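Local coordinates for terminal oxygenase component of carbazole 1,9a-dioxygenase (Nocardioides aromaticivorans, PDB 3GCF), which catalyses the dioxygenation of carbazole as the oxygenase component of a Rieske nonheme iron system, passing electrons from a [2Fe-2S] cluster to a mononuclear iron, at the interface of chains A and B. Sequence-based numbering; all coordinates share one arbitrary frame. Chains: chain A/B, Terminal oxygenase component of carbazole 1,9a-dioxygenase.

Contact 1: the interface of chains A and B. Residues chain A 192, 339-340, 343-344; chain B 80, 84, 97-98.
Helix 335-350 and the 3-10 helix 189-193 of chain A meet the two cluster-binding loops of chain B's Rieske domain, B:Trp97 and B:Tyr98 from one and B:Val80 from the other, with B:Lys84 coming from the 3-10 helix 82-84. The indoles of A:Trp339 and B:Trp97 arrive from opposite directions and meet unequally: the six-membered rim of A:Trp339 presses on a face of B:Trp97, its CZ3 being 3.5 Å from CZ3 of B:Trp97, whereas B:Trp97 lies at the edge of A:Trp339. The other face of B:Trp97 carries CB of B:Tyr98, so the indole lies between its own neighbour and the partner chain. A:Met192 runs alongside B:Trp97, and its chain bends at the thioether (chi3 -71°), which brings CE over a face of A:Trp339 and 3.9 Å from CZ3 of B:Trp97. Along the helix, A:Ala340 and A:Ala343 offer small surfaces to the indole rim.

The side chains of A:Gln344 and B:Tyr98 run at about a right angle to each other, with the amide plane turned 59° from the ring. CG of A:Gln344 packs 3.5 Å from CG1 of B:Val80, while NE2 makes a weak hydrogen bond of 3.1 Å to the phenolic OH of B:Tyr98. The same NE2 donates a straighter bond, 164° at the hydrogen, to the carbonyl O of A:Ala340 one turn earlier, from above the carbonyl plane; this steadies the amide. A water held 2.9 Å from O of A:Trp339 also approaches NZ of the poorly ordered B:Lys84. The patch seats the tip of one subunit's Rieske domain on helix 335-350, which itself carries the iron ligand A:Asp337 near its start, beside the short helix bearing A:His189 and A:His193.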
# COMPACT_ATOMS: atom_id res chain seq x y z
N MET A 192 30.86 5.01 -4.71
CA MET A 192 29.69 4.97 -5.58
C MET A 192 29.51 6.20 -6.48
O MET A 192 28.73 6.16 -7.43
CB MET A 192 28.41 4.79 -4.75
CG MET A 192 27.84 6.08 -4.18
SD MET A 192 26.26 5.88 -3.32
CE MET A 192 25.18 5.55 -4.70
N TRP A 339 18.93 7.02 -3.78
CA TRP A 339 18.61 5.59 -3.75
C TRP A 339 19.56 4.81 -2.84
O TRP A 339 19.21 3.74 -2.35
CB TRP A 339 18.59 4.97 -5.16
CG TRP A 339 19.86 5.07 -5.98
CD1 TRP A 339 20.15 6.01 -6.93
CD2 TRP A 339 20.97 4.16 -5.96
NE1 TRP A 339 21.37 5.74 -7.51
CE2 TRP A 339 21.90 4.61 -6.93
CE3 TRP A 339 21.28 3.01 -5.22
CZ2 TRP A 339 23.11 3.95 -7.18
CZ3 TRP A 339 22.48 2.34 -5.47
CH2 TRP A 339 23.38 2.82 -6.45
N ALA A 340 20.75 5.36 -2.60
CA ALA A 340 21.70 4.69 -1.72
C ALA A 340 21.10 4.65 -0.32
O ALA A 340 21.18 3.64 0.37
CB ALA A 340 23.03 5.45 -1.70
N ALA A 343 18.10 2.26 -0.19
CA ALA A 343 18.49 0.86 -0.29
C ALA A 343 18.78 0.29 1.11
O ALA A 343 18.86 -0.92 1.29
CB ALA A 343 19.71 0.71 -1.19
N GLN A 344 18.94 1.19 2.08
CA GLN A 344 19.24 0.80 3.46
C GLN A 344 18.01 0.78 4.36
O GLN A 344 18.04 0.21 5.45
CB GLN A 344 20.25 1.79 4.08
CG GLN A 344 21.60 1.87 3.38
CD GLN A 344 22.47 3.01 3.92
OE1 GLN A 344 22.88 3.00 5.08
NE2 GLN A 344 22.76 3.98 3.06
N VAL B 80 22.89 -3.46 2.46
CA VAL B 80 22.26 -3.19 1.18
C VAL B 80 22.34 -4.39 0.22
O VAL B 80 23.24 -5.22 0.33
CB VAL B 80 22.89 -1.97 0.46
CG1 VAL B 80 22.74 -0.72 1.32
CG2 VAL B 80 24.36 -2.25 0.14
N LYS B 84 21.07 -3.94 -6.34
CA LYS B 84 20.77 -2.55 -6.66
C LYS B 84 21.73 -2.09 -7.76
O LYS B 84 21.36 -1.30 -8.62
CB LYS B 84 20.95 -1.64 -5.43
CG LYS B 84 19.84 -1.76 -4.42
CD LYS B 84 18.50 -1.40 -5.05
CE LYS B 84 17.33 -1.84 -4.18
NZ LYS B 84 17.32 -1.17 -2.85
N TRP B 97 28.44 -2.16 -4.27
CA TRP B 97 28.46 -0.87 -4.93
C TRP B 97 28.60 0.31 -3.97
O TRP B 97 28.90 1.43 -4.40
CB TRP B 97 27.17 -0.67 -5.72
CG TRP B 97 25.93 -0.86 -4.88
CD1 TRP B 97 25.21 -2.01 -4.73
CD2 TRP B 97 25.31 0.11 -4.02
NE1 TRP B 97 24.19 -1.82 -3.82
CE2 TRP B 97 24.23 -0.53 -3.37
CE3 TRP B 97 25.58 1.46 -3.73
CZ2 TRP B 97 23.40 0.14 -2.45
CZ3 TRP B 97 24.76 2.12 -2.81
CH2 TRP B 97 23.68 1.45 -2.18
N TYR B 98 28.39 0.08 -2.68
CA TYR B 98 28.42 1.17 -1.71
C TYR B 98 29.81 1.58 -1.20
O TYR B 98 30.21 2.73 -1.40
CB TYR B 98 27.48 0.84 -0.54
CG TYR B 98 26.87 2.05 0.14
CD1 TYR B 98 26.98 3.33 -0.41
CD2 TYR B 98 26.22 1.91 1.37
CE1 TYR B 98 26.46 4.44 0.26
CE2 TYR B 98 25.69 3.01 2.04
CZ TYR B 98 25.82 4.28 1.48
OH TYR B 98 25.35 5.38 2.17
O HOH W 1 17.21 2.01 -3.64

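Contact 2: the interface of chains A and B. Residues chain A 191, 194; chain B 87, 89, 96, 99-100, 114.
Apolar packing centres on A:Phe191, whose ring reaches from the 3-10 helix 189-193 of chain A into the Rieske domain of chain B. With CG opposite the backbone N (chi1 169°), the ring is carried outward to the partner. There the ring meets B:Leu114 obliquely, CZ lying 3.7 Å from the methyl CD1 of that leucine. Farther round the rim, CE2 is 4.1 Å from CD1 of B:Leu87, so leucines from two loops touch different parts of the ring.

Contacts with the main chain follow the same rim. CE2 of A:Phe191 lies 3.7 Å from the carbonyl O of B:Cys96. CD2 of A:Phe191 lies 3.8 Å from the amide N of B:Gly100. B:Cys96 and B:His99 are cluster ligands of the Rieske motif, yet they bury little surface here: the phenylalanine packs against the backbone of the loop that carries them.

Charge enters through A:Arg194. Its chain is extended from CG to NE and brings the guanidinium over the ring of A:Phe191, where the positive group probably gains from the aromatic face. The side chains of A:Arg194 and B:Leu87 approach from opposite directions, NH2 lying 3.7 Å from the methyl CD1 of the leucine, with B:Phe89 slightly farther off. An intrachain hydrogen bond holds the guanidinium in this pose: NH1, 3.6 Å above the centre of the phenylalanine ring, donates to the carbonyl O of A:Phe191 over 3.0 Å, with 160° at the hydrogen.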
# COMPACT_ATOMS: atom_id res chain seq x y z
N PHE A 191 32.87 6.00 -3.13
CA PHE A 191 33.23 5.02 -4.15
C PHE A 191 32.10 5.02 -5.19
O PHE A 191 32.36 5.05 -6.40
CB PHE A 191 33.35 3.64 -3.49
CG PHE A 191 33.46 2.49 -4.46
CD1 PHE A 191 34.58 2.35 -5.27
CD2 PHE A 191 32.44 1.54 -4.54
CE1 PHE A 191 34.69 1.26 -6.15
CE2 PHE A 191 32.54 0.45 -5.42
CZ PHE A 191 33.66 0.31 -6.23
N ARG A 194 32.11 7.65 -8.13
CA ARG A 194 33.22 7.66 -9.09
C ARG A 194 32.85 7.92 -10.55
O ARG A 194 33.66 8.49 -11.30
CB ARG A 194 34.01 6.35 -8.99
CG ARG A 194 33.26 5.12 -9.49
CD ARG A 194 34.01 3.83 -9.19
NE ARG A 194 33.31 2.67 -9.74
CZ ARG A 194 32.17 2.18 -9.26
NH1 ARG A 194 31.59 2.73 -8.21
NH2 ARG A 194 31.60 1.14 -9.86
N LEU B 87 28.28 -5.55 -8.90
CA LEU B 87 29.59 -5.33 -9.47
C LEU B 87 30.51 -6.53 -9.36
O LEU B 87 30.46 -7.28 -8.38
CB LEU B 87 30.26 -4.13 -8.79
CG LEU B 87 29.58 -2.76 -8.88
CD1 LEU B 87 30.34 -1.77 -8.01
CD2 LEU B 87 29.55 -2.28 -10.33
N PHE B 89 34.67 -7.31 -10.36
CA PHE B 89 35.94 -6.86 -10.93
C PHE B 89 36.91 -8.02 -11.09
O PHE B 89 38.02 -7.86 -11.58
CB PHE B 89 36.54 -5.77 -10.05
CG PHE B 89 35.71 -4.52 -10.02
CD1 PHE B 89 35.68 -3.67 -11.12
CD2 PHE B 89 34.94 -4.21 -8.91
CE1 PHE B 89 34.89 -2.52 -11.11
CE2 PHE B 89 34.15 -3.07 -8.89
CZ PHE B 89 34.12 -2.22 -10.00
N CYS B 96 30.45 -4.94 -3.44
CA CYS B 96 29.33 -4.08 -3.09
C CYS B 96 29.53 -2.72 -3.74
O CYS B 96 30.64 -2.19 -3.76
CB CYS B 96 29.23 -3.93 -1.57
SG CYS B 96 27.78 -3.01 -1.03
N HIS B 99 30.52 0.67 -0.54
CA HIS B 99 31.86 0.97 -0.03
C HIS B 99 32.90 -0.01 -0.57
O HIS B 99 34.02 -0.10 -0.05
CB HIS B 99 31.91 0.92 1.51
CG HIS B 99 30.86 1.74 2.18
ND1 HIS B 99 29.60 1.26 2.45
CD2 HIS B 99 30.89 3.01 2.65
CE1 HIS B 99 28.89 2.20 3.05
NE2 HIS B 99 29.65 3.27 3.19
N GLY B 100 32.52 -0.78 -1.59
CA GLY B 100 33.45 -1.71 -2.19
C GLY B 100 33.82 -3.00 -1.47
O GLY B 100 34.81 -3.64 -1.84
N LEU B 114 37.70 -2.43 -1.52
CA LEU B 114 38.19 -1.51 -2.54
C LEU B 114 38.47 -0.09 -2.05
O LEU B 114 39.33 0.59 -2.61
CB LEU B 114 37.19 -1.46 -3.69
CG LEU B 114 36.85 -2.81 -4.34
CD1 LEU B 114 35.84 -2.60 -5.45
CD2 LEU B 114 38.13 -3.45 -4.88

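Contacts 1 and 2, their C-alpha centres about 11 Å apart, form one continuous seam of the A/B interface. Both draw on the 3-10 helix 189-193 of chain A, with A:Phe191 and A:Met192 turned to different neighbours, and on the B:Cys96 to B:Gly100 loop, whose consecutive residues are divided between them. Contact 1 adds the helix of the iron ligand A:Asp337, and contact 2 adds B:Leu114. Together they bring one subunit's Rieske cluster loops close to the next subunit's mononuclear iron ligands, the arrangement by which trimeric Rieske oxygenases pass electrons between subunits.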